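Local coordinates for beta-ketoacyl-[acyl-carrier-protein] synthase FabY (Pseudomonas aeruginosa, PDB 4CW4) that catalyses the condensation of acetyl-CoA with malonyl-ACP into acetoacetyl-ACP, the primer step that initiates fatty acid biosynthesis, at residues L604-E607 with H608-E611; D76-R79 with R80-R84; V448-S451 with E452-R456; T578-A581 with A582-Y585; K630-R633 with F634-M637. One frame throughout, in Å; residues are numbered along the deposited sequence.

All five contacts are local, joining side chains and backbone a few residues apart. Contact 3 lies beside the predicted active site: its Glu450 side chain comes within about 3 Å of that of His439, while contacts 1, 2, 4 and 5 lie away from the annotated sites. Contacts 1, 3 and 5 all touch the second subunit. Within one chain the centres of contacts 1 and 3 are about 55 Å apart, on opposite sides of the chain's centre, yet in the dimer contact 1 of one subunit meets contact 3 of the other. Contact 2 binds a sulfate, probably from the crystallisation liquor; contact 4, on helix 565-590 at the surface, comes within about 16 Å of it (nearest atoms).

Contact 1 (L604-E607 with H608-E611); sequences LIDE and HAIE
A tight 3-10 turn, in which Asp606 and Glu607 receive the amides of Ala609 and Ile610, forms this local contact in the loop between helix 565-590 and strand 611-612, on the surface of the subunit. Two backbone bonds of the i to i+3 kind define it: Ala609 N donates to Asp606 O at 2.9 Å and Ile610 N to Glu607 O at 3.2 Å. Both N-H groups come from above the carbonyl plane. An Asx turn opens the sequence. With CG of Asp606 anti to its own N (chi1 172°), the carboxylate folds forward over the turn, and OD1 takes the N-H of His608 at 3.1 Å, from above the carboxylate plane rather than within it. The same OD1 lies at the edge of the imidazole, 3.6 Å from His608 ND1, with the carboxylate and ring planes inclined at 64°.

On the inner side, Ile605 and Ile610 cross at about a right angle and, with Val619 and Pro620, give the turn an apolar backing. The turn also meets the second subunit: His608 packs on Glu452 there, Glu607 on Gly407 and Ile610 on Pro408, and Arg456 of that subunit hydrogen-bonds Ile610 O through NH2, with a weak bond from NH1 to Glu607 O. The apolar pair is a light touch, branch methyl against chain carbon, with Ile605 CG2 4.2 Å from Ile610 CG1.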
loop_
_atom_site.group_PDB
_atom_site.type_symbol
_atom_site.label_atom_id
_atom_site.label_comp_id
_atom_site.label_asym_id
_atom_site.label_seq_id
_atom_site.Cartn_x
_atom_site.Cartn_y
_atom_site.Cartn_z
ATOM N N LEU A 604 17.824 -18.532 10.456
ATOM C CA LEU A 604 16.637 -18.101 11.200
ATOM C C LEU A 604 16.983 -17.869 12.660
ATOM O O LEU A 604 17.768 -18.606 13.253
ATOM C CB LEU A 604 15.496 -19.128 11.114
ATOM C CG LEU A 604 14.426 -18.870 10.047
ATOM C CD1 LEU A 604 15.033 -18.899 8.662
ATOM C CD2 LEU A 604 13.267 -19.869 10.158
ATOM N N ILE A 605 16.399 -16.828 13.235
ATOM C CA ILE A 605 16.628 -16.511 14.635
ATOM C C ILE A 605 15.909 -17.523 15.532
ATOM O O ILE A 605 14.723 -17.783 15.356
ATOM C CB ILE A 605 16.120 -15.103 14.963
ATOM C CG1 ILE A 605 17.038 -14.050 14.322
ATOM C CG2 ILE A 605 16.050 -14.903 16.475
ATOM C CD1 ILE A 605 16.417 -12.679 14.219
ATOM N N ASP A 606 16.632 -18.085 16.487
ATOM C CA ASP A 606 16.021 -18.893 17.531
ATOM C C ASP A 606 15.378 -17.957 18.543
ATOM O O ASP A 606 16.060 -17.332 19.344
ATOM C CB ASP A 606 17.080 -19.772 18.196
ATOM C CG ASP A 606 16.558 -20.502 19.432
ATOM O OD1 ASP A 606 15.334 -20.556 19.649
ATOM O OD2 ASP A 606 17.388 -21.049 20.183
ATOM N N GLU A 607 14.058 -17.869 18.514
ATOM C CA GLU A 607 13.347 -16.877 19.317
ATOM C C GLU A 607 13.537 -17.117 20.813
ATOM O O GLU A 607 13.490 -16.180 21.609
ATOM C CB GLU A 607 11.871 -16.848 18.908
ATOM C CG GLU A 607 11.743 -16.668 17.369
ATOM C CD GLU A 607 10.326 -16.631 16.811
ATOM O OE1 GLU A 607 9.523 -15.769 17.220
ATOM O OE2 GLU A 607 10.047 -17.431 15.896
ATOM N N HIS A 608 13.791 -18.361 21.205
ATOM C CA HIS A 608 13.966 -18.650 22.619
ATOM C C HIS A 608 15.297 -18.094 23.141
ATOM O O HIS A 608 15.461 -17.946 24.346
ATOM C CB HIS A 608 13.787 -20.151 22.887
ATOM C CG HIS A 608 12.432 -20.666 22.492
ATOM N ND1 HIS A 608 12.212 -21.382 21.334
ATOM C CD2 HIS A 608 11.220 -20.522 23.080
ATOM C CE1 HIS A 608 10.926 -21.681 21.241
ATOM N NE2 HIS A 608 10.304 -21.176 22.292
ATOM N N ALA A 609 16.209 -17.734 22.238
ATOM C CA ALA A 609 17.501 -17.145 22.604
ATOM C C ALA A 609 17.505 -15.616 22.556
ATOM O O ALA A 609 18.531 -14.991 22.806
ATOM C CB ALA A 609 18.609 -17.678 21.723
ATOM N N ILE A 610 16.377 -15.015 22.206
ATOM C CA ILE A 610 16.227 -13.579 22.342
ATOM C C ILE A 610 16.228 -13.301 23.839
ATOM O O ILE A 610 15.563 -14.005 24.608
ATOM C CB ILE A 610 14.930 -13.062 21.675
ATOM C CG1 ILE A 610 15.005 -13.270 20.159
ATOM C CG2 ILE A 610 14.715 -11.587 21.989
ATOM C CD1 ILE A 610 13.711 -13.012 19.406
ATOM N N GLU A 611 16.999 -12.305 24.255
ATOM C CA GLU A 611 17.049 -11.899 25.657
ATOM C C GLU A 611 16.443 -10.523 25.796
ATOM O O GLU A 611 16.872 -9.599 25.117
ATOM C CB GLU A 611 18.501 -11.863 26.129
ATOM C CG GLU A 611 19.208 -13.200 26.013
ATOM C CD GLU A 611 20.691 -13.084 26.270
ATOM O OE1 GLU A 611 21.054 -12.613 27.368
ATOM O OE2 GLU A 611 21.491 -13.463 25.379
#

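Contact 2 (D76-R79 with R80-R84); sequences DIER and RYAER. With SO4 (sulfate ion), chain B.
Sulfate oxygen O3 is gripped by two arginines one helical turn apart, Arg80 through NE at 3.0 Å and Arg84 through NH2 over the same distance. The ion, probably taken up from the crystallisation liquor, is also bound at O2 by the hydroxyl of Tyr81 (OH to O2 2.8 Å), at O1 by Arg80 NH2, at O4 by Arg84 NH1, and by the backbone N of Glu67. Arg80, Tyr81 and Arg84 thus form an anion site on one side of the kinked helix 74-87. Arg84 NH2 also donates to Arg80 O, which lies in the plane of this guanidinium and helps fix its rotation, with Tyr81 CD1 over one face. A bend in the Arg84 chain (chi3 -80°) turns its head back. Asp68 provides a salt bridge to Arg80 NH2, so this nitrogen serves two anionic partners.

Arg79 lies alongside Arg80, its guanidinium face over Arg80 CB and the two planar heads almost perpendicular, at 85°. Tyr81 N bonds to Ile77 O at 2.8 Å, and Ile77 CG2 meets CD2 of Tyr81 at 3.9 Å. The regular pattern breaks after Ala82: Glu83 N does not reach the turn before, and water 1 spans the kink, donating to Arg79 O at 2.9 Å and accepting from Glu83 N. Ile77 packs on Ala48 and Ala51 of helix 40-53, while Ile77, Arg80 and Tyr81 lean on Leu72 of strand 71-72.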
loop_
_atom_site.group_PDB
_atom_site.type_symbol
_atom_site.label_atom_id
_atom_site.label_comp_id
_atom_site.label_asym_id
_atom_site.label_seq_id
_atom_site.Cartn_x
_atom_site.Cartn_y
_atom_site.Cartn_z
ATOM N N ASP A 76 33.966 -4.974 -31.178
ATOM C CA ASP A 76 33.310 -5.880 -32.112
ATOM C C ASP A 76 31.846 -6.048 -31.729
ATOM O O ASP A 76 30.992 -6.171 -32.586
ATOM C CB ASP A 76 33.997 -7.245 -32.124
ATOM C CG ASP A 76 35.468 -7.175 -32.534
ATOM O OD1 ASP A 76 35.861 -6.294 -33.335
ATOM O OD2 ASP A 76 36.234 -8.025 -32.048
ATOM N N ILE A 77 31.556 -6.048 -30.431
ATOM C CA ILE A 77 30.180 -6.222 -29.978
ATOM C C ILE A 77 29.329 -5.042 -30.415
ATOM O O ILE A 77 28.205 -5.222 -30.851
ATOM C CB ILE A 77 30.098 -6.424 -28.459
ATOM C CG1 ILE A 77 30.617 -7.826 -28.128
ATOM C CG2 ILE A 77 28.647 -6.229 -27.945
ATOM C CD1 ILE A 77 30.710 -8.137 -26.653
ATOM N N GLU A 78 29.862 -3.834 -30.305
ATOM C CA GLU A 78 29.119 -2.662 -30.733
ATOM C C GLU A 78 28.813 -2.733 -32.221
ATOM O O GLU A 78 27.689 -2.506 -32.629
ATOM C CB GLU A 78 29.873 -1.381 -30.418
ATOM C CG GLU A 78 29.179 -0.134 -30.911
ATOM C CD GLU A 78 29.978 1.118 -30.649
ATOM O OE1 GLU A 78 31.221 1.102 -30.771
ATOM O OE2 GLU A 78 29.358 2.134 -30.345
ATOM N N ARG A 79 29.819 -3.043 -33.037
ATOM C CA ARG A 79 29.601 -3.172 -34.467
ATOM C C ARG A 79 28.527 -4.217 -34.772
ATOM O O ARG A 79 27.595 -3.966 -35.537
ATOM C CB ARG A 79 30.921 -3.565 -35.149
ATOM C CG ARG A 79 30.764 -4.187 -36.527
ATOM C CD ARG A 79 32.036 -4.885 -36.934
ATOM N NE ARG A 79 31.773 -6.288 -37.256
ATOM C CZ ARG A 79 31.902 -7.307 -36.408
ATOM N NH1 ARG A 79 32.290 -7.106 -35.153
ATOM N NH2 ARG A 79 31.640 -8.541 -36.822
ATOM N N ARG A 80 28.669 -5.385 -34.168
ATOM C CA ARG A 80 27.869 -6.546 -34.518
ATOM C C ARG A 80 26.463 -6.557 -33.909
ATOM O O ARG A 80 25.525 -7.033 -34.547
ATOM C CB ARG A 80 28.619 -7.799 -34.079
ATOM C CG ARG A 80 28.073 -9.104 -34.606
ATOM C CD ARG A 80 29.149 -10.165 -34.514
ATOM N NE ARG A 80 28.651 -11.495 -34.840
ATOM C CZ ARG A 80 29.417 -12.496 -35.265
ATOM N NH1 ARG A 80 30.723 -12.322 -35.439
ATOM N NH2 ARG A 80 28.869 -13.672 -35.534
ATOM N N TYR A 81 26.329 -6.040 -32.692
ATOM C CA TYR A 81 25.091 -6.213 -31.933
ATOM C C TYR A 81 24.362 -4.923 -31.560
ATOM O O TYR A 81 23.247 -4.997 -31.065
ATOM C CB TYR A 81 25.352 -7.000 -30.637
ATOM C CG TYR A 81 25.940 -8.376 -30.851
ATOM C CD1 TYR A 81 25.128 -9.467 -31.098
ATOM C CD2 TYR A 81 27.310 -8.582 -30.806
ATOM C CE1 TYR A 81 25.672 -10.740 -31.305
ATOM C CE2 TYR A 81 27.851 -9.828 -31.004
ATOM C CZ TYR A 81 27.030 -10.902 -31.259
ATOM O OH TYR A 81 27.580 -12.145 -31.454
ATOM N N ALA A 82 24.955 -3.748 -31.783
ATOM C CA ALA A 82 24.312 -2.513 -31.291
ATOM C C ALA A 82 22.880 -2.362 -31.814
ATOM O O ALA A 82 21.971 -2.031 -31.059
ATOM C CB ALA A 82 25.112 -1.295 -31.622
ATOM N N GLU A 83 22.672 -2.607 -33.101
ATOM C CA GLU A 83 21.343 -2.457 -33.666
ATOM C C GLU A 83 20.326 -3.359 -32.942
ATOM O O GLU A 83 19.238 -2.922 -32.587
ATOM C CB GLU A 83 21.374 -2.758 -35.171
ATOM C CG GLU A 83 20.036 -2.557 -35.868
ATOM C CD GLU A 83 20.034 -2.919 -37.353
ATOM O OE1 GLU A 83 21.101 -3.230 -37.936
ATOM O OE2 GLU A 83 18.935 -2.895 -37.943
ATOM N N ARG A 84 20.668 -4.624 -32.727
ATOM C CA ARG A 84 19.772 -5.535 -31.998
ATOM C C ARG A 84 19.546 -5.123 -30.548
ATOM O O ARG A 84 18.431 -5.205 -30.045
ATOM C CB ARG A 84 20.319 -6.963 -32.030
ATOM C CG ARG A 84 20.011 -7.713 -33.327
ATOM C CD ARG A 84 20.700 -9.051 -33.369
ATOM N NE ARG A 84 22.094 -8.910 -33.760
ATOM C CZ ARG A 84 22.928 -9.936 -33.929
ATOM N NH1 ARG A 84 22.502 -11.177 -33.719
ATOM N NH2 ARG A 84 24.185 -9.722 -34.310
HETATM S S SO4 B . 25.414 -13.642 -33.892
HETATM O O1 SO4 B . 25.822 -14.502 -35.002
HETATM O O2 SO4 B . 26.037 -14.119 -32.658
HETATM O O3 SO4 B . 25.836 -12.266 -34.161
HETATM O O4 SO4 B . 23.960 -13.705 -33.747
HETATM O O HOH W 1 24.749 -3.893 -35.134
#

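Contact 3 (V448-S451 with E452-R456); sequences VTES and EILDR
Glu450 carries CG trans to its backbone N (chi1 -170°) and runs out fully extended, while Leu454, one turn on, swings CG to the side of its own N (chi1 -59°), and the two side chains meet where Glu450 CG approaches Leu454 CD1 at 4.2 Å. Leu454 CG also comes 3.4 Å from Glu450 O. One residue earlier, Ile453 CG1 is only 3.3 Å from Thr449 O, so the apolar branches sit close to the carbonyl oxygens of the preceding turn.

Four successive i to i+4 bonds wind through the segment. The straightest is Leu454 N to Glu450 O (173°), and the shortest is Asp455 N to Ser451 O at 2.8 Å. This is helix 444-461 of a beta-alpha-beta unit, the helix that connects parallel strands 434-437 and 466-469 in the thiolase-like fold of the ketosynthase.

Beyond the helix, Glu450 is a polar junction: OE2 accepts from His439 N and Asn536 ND2, and OE1 from Gly440 N and Asn446 ND2. It thereby holds the backbone on which the predicted active-site His439 sits, a second-shell position consistent with shaping the site. Ser451 OG bonds to Arg447 O, one turn back in the same helix, and to His513 N. Asp455 reaches out to a salt bridge with Arg516 through OD2. Glu452, also extended, packs on His513 and on Tyr411 of helix 409-425, the same tyrosine that Ile453 touches.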
loop_
_atom_site.group_PDB
_atom_site.type_symbol
_atom_site.label_atom_id
_atom_site.label_comp_id
_atom_site.label_asym_id
_atom_site.label_seq_id
_atom_site.Cartn_x
_atom_site.Cartn_y
_atom_site.Cartn_z
ATOM N N VAL A 448 0.768 20.255 -20.561
ATOM C CA VAL A 448 0.312 21.610 -20.249
ATOM C C VAL A 448 0.379 21.885 -18.735
ATOM O O VAL A 448 1.021 22.850 -18.296
ATOM C CB VAL A 448 -1.124 21.859 -20.782
ATOM C CG1 VAL A 448 -1.680 23.196 -20.272
ATOM C CG2 VAL A 448 -1.127 21.825 -22.293
ATOM N N THR A 449 -0.282 21.042 -17.941
ATOM C CA THR A 449 -0.361 21.323 -16.509
ATOM C C THR A 449 0.995 21.286 -15.800
ATOM O O THR A 449 1.259 22.119 -14.940
ATOM C CB THR A 449 -1.343 20.394 -15.771
ATOM O OG1 THR A 449 -0.963 19.018 -15.930
ATOM C CG2 THR A 449 -2.707 20.597 -16.291
ATOM N N GLU A 450 1.860 20.341 -16.161
ATOM C CA GLU A 450 3.166 20.264 -15.525
ATOM C C GLU A 450 4.066 21.398 -15.964
ATOM O O GLU A 450 4.762 21.983 -15.143
ATOM C CB GLU A 450 3.861 18.920 -15.747
ATOM C CG GLU A 450 5.104 18.808 -14.868
ATOM C CD GLU A 450 5.893 17.509 -14.966
ATOM O OE1 GLU A 450 5.750 16.757 -15.953
ATOM O OE2 GLU A 450 6.731 17.269 -14.071
ATOM N N SER A 451 4.083 21.714 -17.247
ATOM C CA SER A 451 4.925 22.821 -17.678
ATOM C C SER A 451 4.472 24.141 -17.055
ATOM O O SER A 451 5.300 24.972 -16.701
ATOM C CB SER A 451 4.991 22.911 -19.206
ATOM O OG SER A 451 3.757 23.295 -19.797
ATOM N N GLU A 452 3.169 24.324 -16.891
ATOM C CA GLU A 452 2.678 25.539 -16.252
ATOM C C GLU A 452 3.156 25.626 -14.800
ATOM O O GLU A 452 3.567 26.688 -14.354
ATOM C CB GLU A 452 1.157 25.624 -16.317
ATOM C CG GLU A 452 0.633 26.860 -15.648
ATOM C CD GLU A 452 -0.786 27.181 -16.046
ATOM O OE1 GLU A 452 -1.475 26.296 -16.585
ATOM O OE2 GLU A 452 -1.204 28.333 -15.815
ATOM N N ILE A 453 3.105 24.521 -14.060
ATOM C CA ILE A 453 3.642 24.521 -12.698
ATOM C C ILE A 453 5.133 24.857 -12.682
ATOM O O ILE A 453 5.577 25.716 -11.925
ATOM C CB ILE A 453 3.440 23.156 -12.048
ATOM C CG1 ILE A 453 1.953 22.920 -11.799
ATOM C CG2 ILE A 453 4.215 23.045 -10.738
ATOM C CD1 ILE A 453 1.595 21.473 -11.523
ATOM N N LEU A 454 5.925 24.174 -13.501
ATOM C CA LEU A 454 7.366 24.434 -13.483
ATOM C C LEU A 454 7.699 25.864 -13.905
ATOM O O LEU A 454 8.547 26.515 -13.313
ATOM C CB LEU A 454 8.112 23.438 -14.371
ATOM C CG LEU A 454 7.948 21.967 -14.010
ATOM C CD1 LEU A 454 8.631 21.088 -15.038
ATOM C CD2 LEU A 454 8.479 21.683 -12.616
ATOM N N ASP A 455 7.015 26.343 -14.932
ATOM C CA ASP A 455 7.228 27.701 -15.407
ATOM C C ASP A 455 6.900 28.723 -14.325
ATOM O O ASP A 455 7.634 29.699 -14.129
ATOM C CB ASP A 455 6.363 27.939 -16.638
ATOM C CG ASP A 455 6.793 29.146 -17.432
ATOM O OD1 ASP A 455 8.002 29.278 -17.752
ATOM O OD2 ASP A 455 5.901 29.950 -17.751
ATOM N N ARG A 456 5.814 28.510 -13.601
ATOM C CA ARG A 456 5.403 29.480 -12.595
ATOM C C ARG A 456 6.273 29.439 -11.326
ATOM O O ARG A 456 6.523 30.478 -10.701
ATOM C CB ARG A 456 3.930 29.294 -12.266
ATOM C CG ARG A 456 3.018 29.618 -13.441
ATOM C CD ARG A 456 1.564 29.560 -13.026
ATOM N NE ARG A 456 1.296 30.543 -11.984
ATOM C CZ ARG A 456 0.247 30.522 -11.172
ATOM N NH1 ARG A 456 -0.652 29.557 -11.263
ATOM N NH2 ARG A 456 0.117 31.466 -10.251
#

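Contact 4 (T578-A581 with A582-Y585); sequences TRAA and ARAY
Ala582, Arg583 and Ala581 carry this one-turn contact along helix 565-590. Ala582, buried on the inner face, bonds through N to Thr578 O at 2.9 Å and touches that same oxygen with CB; it also touches Phe26. Arg583 faces outward instead. Its chain turns at chi3 (-64°), which folds the guanidinium back along the preceding turn. One face of the planar head then lies over Arg579 O and Ala580 CA, both offset toward its rim. NH2 comes 3.6 Å from Ala580 CA, and NH1 is 3.7 Å from Arg579 CB, so the charged group rests on backbone and alkyl surface without bonding to it. Arg579, stretched out, leaves its own head well apart and spends it on a salt bridge with Asp384.

Ala581 receives Tyr585 N on its carbonyl at 3.1 Å, and Arg583 N closes on Arg579 O at 3.0 Å. The small methyls of Ala580, Ala581 and Ala584 line the outward side, whereas on the inward side the Thr578 and Tyr585 hydroxyls reach Gly382 and Asp201. This is a regular i to i+4 stretch of a long surface alpha-helix, one side packed on the body of the subunit.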
loop_
_atom_site.group_PDB
_atom_site.type_symbol
_atom_site.label_atom_id
_atom_site.label_comp_id
_atom_site.label_asym_id
_atom_site.label_seq_id
_atom_site.Cartn_x
_atom_site.Cartn_y
_atom_site.Cartn_z
ATOM N N THR A 578 36.497 0.636 -0.562
ATOM C CA THR A 578 35.119 0.288 -0.900
ATOM C C THR A 578 34.860 0.527 -2.396
ATOM O O THR A 578 34.157 -0.252 -3.018
ATOM C CB THR A 578 34.103 1.027 -0.060
ATOM O OG1 THR A 578 34.071 2.374 -0.439
ATOM C CG2 THR A 578 34.412 0.983 1.400
ATOM N N ARG A 579 35.488 1.536 -3.001
ATOM C CA ARG A 579 35.318 1.754 -4.444
ATOM C C ARG A 579 35.902 0.614 -5.235
ATOM O O ARG A 579 35.325 0.220 -6.237
ATOM C CB ARG A 579 35.920 3.086 -4.910
ATOM C CG ARG A 579 35.056 4.256 -4.518
ATOM C CD ARG A 579 35.711 5.597 -4.817
ATOM N NE ARG A 579 34.720 6.651 -4.703
ATOM C CZ ARG A 579 34.958 7.942 -4.830
ATOM N NH1 ARG A 579 36.189 8.385 -5.101
ATOM N NH2 ARG A 579 33.957 8.796 -4.703
ATOM N N ALA A 580 37.051 0.098 -4.797
ATOM C CA ALA A 580 37.639 -1.069 -5.446
ATOM C C ALA A 580 36.711 -2.301 -5.360
ATOM O O ALA A 580 36.551 -3.029 -6.322
ATOM C CB ALA A 580 39.024 -1.361 -4.841
ATOM N N ALA A 581 36.093 -2.529 -4.207
ATOM C CA ALA A 581 35.170 -3.654 -4.059
ATOM C C ALA A 581 33.942 -3.487 -4.968
ATOM O O ALA A 581 33.508 -4.441 -5.632
ATOM C CB ALA A 581 34.765 -3.800 -2.620
ATOM N N ALA A 582 33.379 -2.282 -5.006
ATOM C CA ALA A 582 32.246 -2.013 -5.891
ATOM C C ALA A 582 32.595 -2.236 -7.354
ATOM O O ALA A 582 31.821 -2.842 -8.087
ATOM C CB ALA A 582 31.732 -0.601 -5.675
ATOM N N ARG A 583 33.753 -1.735 -7.794
ATOM C CA ARG A 583 34.168 -1.938 -9.180
ATOM C C ARG A 583 34.276 -3.427 -9.488
ATOM O O ARG A 583 33.947 -3.860 -10.586
ATOM C CB ARG A 583 35.521 -1.261 -9.447
ATOM C CG ARG A 583 35.481 0.239 -9.623
ATOM C CD ARG A 583 36.785 0.761 -10.250
ATOM N NE ARG A 583 37.928 0.539 -9.393
ATOM C CZ ARG A 583 38.332 1.370 -8.432
ATOM N NH1 ARG A 583 37.677 2.492 -8.168
ATOM N NH2 ARG A 583 39.403 1.067 -7.720
ATOM N N ALA A 584 34.747 -4.213 -8.527
ATOM C CA ALA A 584 34.886 -5.645 -8.760
ATOM C C ALA A 584 33.521 -6.306 -8.941
ATOM O O ALA A 584 33.362 -7.204 -9.780
ATOM C CB ALA A 584 35.651 -6.289 -7.641
ATOM N N TYR A 585 32.530 -5.865 -8.176
ATOM C CA TYR A 585 31.171 -6.340 -8.387
ATOM C C TYR A 585 30.683 -5.964 -9.791
ATOM O O TYR A 585 30.142 -6.790 -10.497
ATOM C CB TYR A 585 30.191 -5.806 -7.307
ATOM C CG TYR A 585 28.759 -5.962 -7.760
ATOM C CD1 TYR A 585 28.243 -7.215 -8.011
ATOM C CD2 TYR A 585 27.959 -4.860 -8.000
ATOM C CE1 TYR A 585 26.975 -7.379 -8.488
ATOM C CE2 TYR A 585 26.663 -5.007 -8.484
ATOM C CZ TYR A 585 26.192 -6.274 -8.742
ATOM O OH TYR A 585 24.918 -6.462 -9.207
#

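Contact 5 (K630-R633 with F634-M637); sequences KDAR and FSDM
An Asx turn at Asp631, together with a salt bridge to Arg633, shapes the bend in which Arg633 lies against the Phe634 ring, in the C-terminal tail that rests on the second subunit. Asp631 OD1 accepts from the backbone N of Arg633 at 3.0 Å, and from its NE at 2.8 Å on the opposite face of the carboxylate. NH2 bonds to OD2 as well, making a side-on, two-nitrogen salt bridge that fixes the guanidinium. Arg633 CB stands over the centre of the Phe634 ring, 3.6 Å from its centroid and 1° off the normal, a CH-pi contact. A bend at chi3 (-53°) brings the guanidinium to the ring as well, and Phe634 CE2 sits over its centre, although the two planes diverge by 42°.

From here the chain enters the 3-10 turn 635-637, closed by Met637 N on Phe634 O at 2.8 Å. Water 2 joins the halves, accepting from Phe634 N and donating weakly to Asp631 OD2. Arg633 also reaches Asp391 and Thr390 of the second subunit, and Asp636 makes a salt bridge to Arg562 of that subunit. Water 3 donates to Asp631 O at 2.9 Å and is hydrogen-bonded to Ser635 OG at 3.1 Å.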
loop_
_atom_site.group_PDB
_atom_site.type_symbol
_atom_site.label_atom_id
_atom_site.label_comp_id
_atom_site.label_asym_id
_atom_site.label_seq_id
_atom_site.Cartn_x
_atom_site.Cartn_y
_atom_site.Cartn_z
ATOM N N LYS A 630 16.797 6.695 24.886
ATOM C CA LYS A 630 16.352 7.725 25.816
ATOM C C LYS A 630 15.522 8.766 25.070
ATOM O O LYS A 630 15.936 9.267 24.030
ATOM C CB LYS A 630 17.563 8.389 26.482
ATOM C CG LYS A 630 17.233 9.566 27.397
ATOM C CD LYS A 630 16.624 9.102 28.712
ATOM C CE LYS A 630 16.563 10.238 29.751
ATOM N NZ LYS A 630 15.516 11.270 29.460
ATOM N N ASP A 631 14.367 9.095 25.639
ATOM C CA ASP A 631 13.377 9.984 25.044
ATOM C C ASP A 631 13.417 11.340 25.755
ATOM O O ASP A 631 13.368 11.389 26.981
ATOM C CB ASP A 631 11.997 9.347 25.234
ATOM C CG ASP A 631 10.899 10.096 24.527
ATOM O OD1 ASP A 631 11.214 10.947 23.665
ATOM O OD2 ASP A 631 9.718 9.813 24.826
ATOM N N ALA A 632 13.524 12.428 24.994
ATOM C CA ALA A 632 13.461 13.776 25.564
ATOM C C ALA A 632 12.275 14.570 25.024
ATOM O O ALA A 632 12.108 15.741 25.360
ATOM C CB ALA A 632 14.761 14.526 25.301
ATOM N N ARG A 633 11.444 13.936 24.202
ATOM C CA ARG A 633 10.354 14.647 23.540
ATOM C C ARG A 633 9.410 15.358 24.500
ATOM O O ARG A 633 8.992 16.477 24.229
ATOM C CB ARG A 633 9.549 13.689 22.658
ATOM C CG ARG A 633 10.304 13.236 21.414
ATOM C CD ARG A 633 9.575 12.126 20.679
ATOM N NE ARG A 633 9.279 11.052 21.609
ATOM C CZ ARG A 633 8.377 10.094 21.422
ATOM N NH1 ARG A 633 7.658 10.022 20.301
ATOM N NH2 ARG A 633 8.201 9.198 22.376
ATOM N N PHE A 634 9.062 14.704 25.609
ATOM C CA PHE A 634 7.976 15.171 26.470
ATOM C C PHE A 634 8.430 15.392 27.904
ATOM O O PHE A 634 7.607 15.484 28.813
ATOM C CB PHE A 634 6.806 14.176 26.433
ATOM C CG PHE A 634 6.422 13.746 25.047
ATOM C CD1 PHE A 634 6.058 14.687 24.096
ATOM C CD2 PHE A 634 6.443 12.409 24.681
ATOM C CE1 PHE A 634 5.729 14.307 22.807
ATOM C CE2 PHE A 634 6.096 12.020 23.391
ATOM C CZ PHE A 634 5.729 12.976 22.454
ATOM N N SER A 635 9.737 15.507 28.092
ATOM C CA SER A 635 10.321 15.646 29.423
ATOM C C SER A 635 9.768 16.834 30.192
ATOM O O SER A 635 9.631 16.761 31.407
ATOM C CB SER A 635 11.840 15.767 29.309
ATOM O OG SER A 635 12.337 14.633 28.639
ATOM N N ASP A 636 9.438 17.910 29.479
ATOM C CA ASP A 636 8.855 19.099 30.094
ATOM C C ASP A 636 7.396 18.919 30.505
ATOM O O ASP A 636 6.827 19.794 31.155
ATOM C CB ASP A 636 8.943 20.302 29.154
ATOM C CG ASP A 636 8.132 20.120 27.892
ATOM O OD1 ASP A 636 8.297 19.073 27.225
ATOM O OD2 ASP A 636 7.334 21.029 27.570
ATOM N N MET A 637 6.789 17.800 30.124
ATOM C CA MET A 637 5.400 17.534 30.457
ATOM C C MET A 637 5.298 16.630 31.677
ATOM O O MET A 637 4.200 16.287 32.091
ATOM C CB MET A 637 4.696 16.855 29.276
ATOM C CG MET A 637 4.894 17.538 27.945
ATOM S SD MET A 637 3.906 16.806 26.625
ATOM C CE MET A 637 2.451 17.851 26.679
HETATM O O HOH W 2 9.357 12.011 26.626
HETATM O O HOH W 3 11.181 11.748 28.817
HETATM O O HOH W 4 10.912 18.036 26.452
#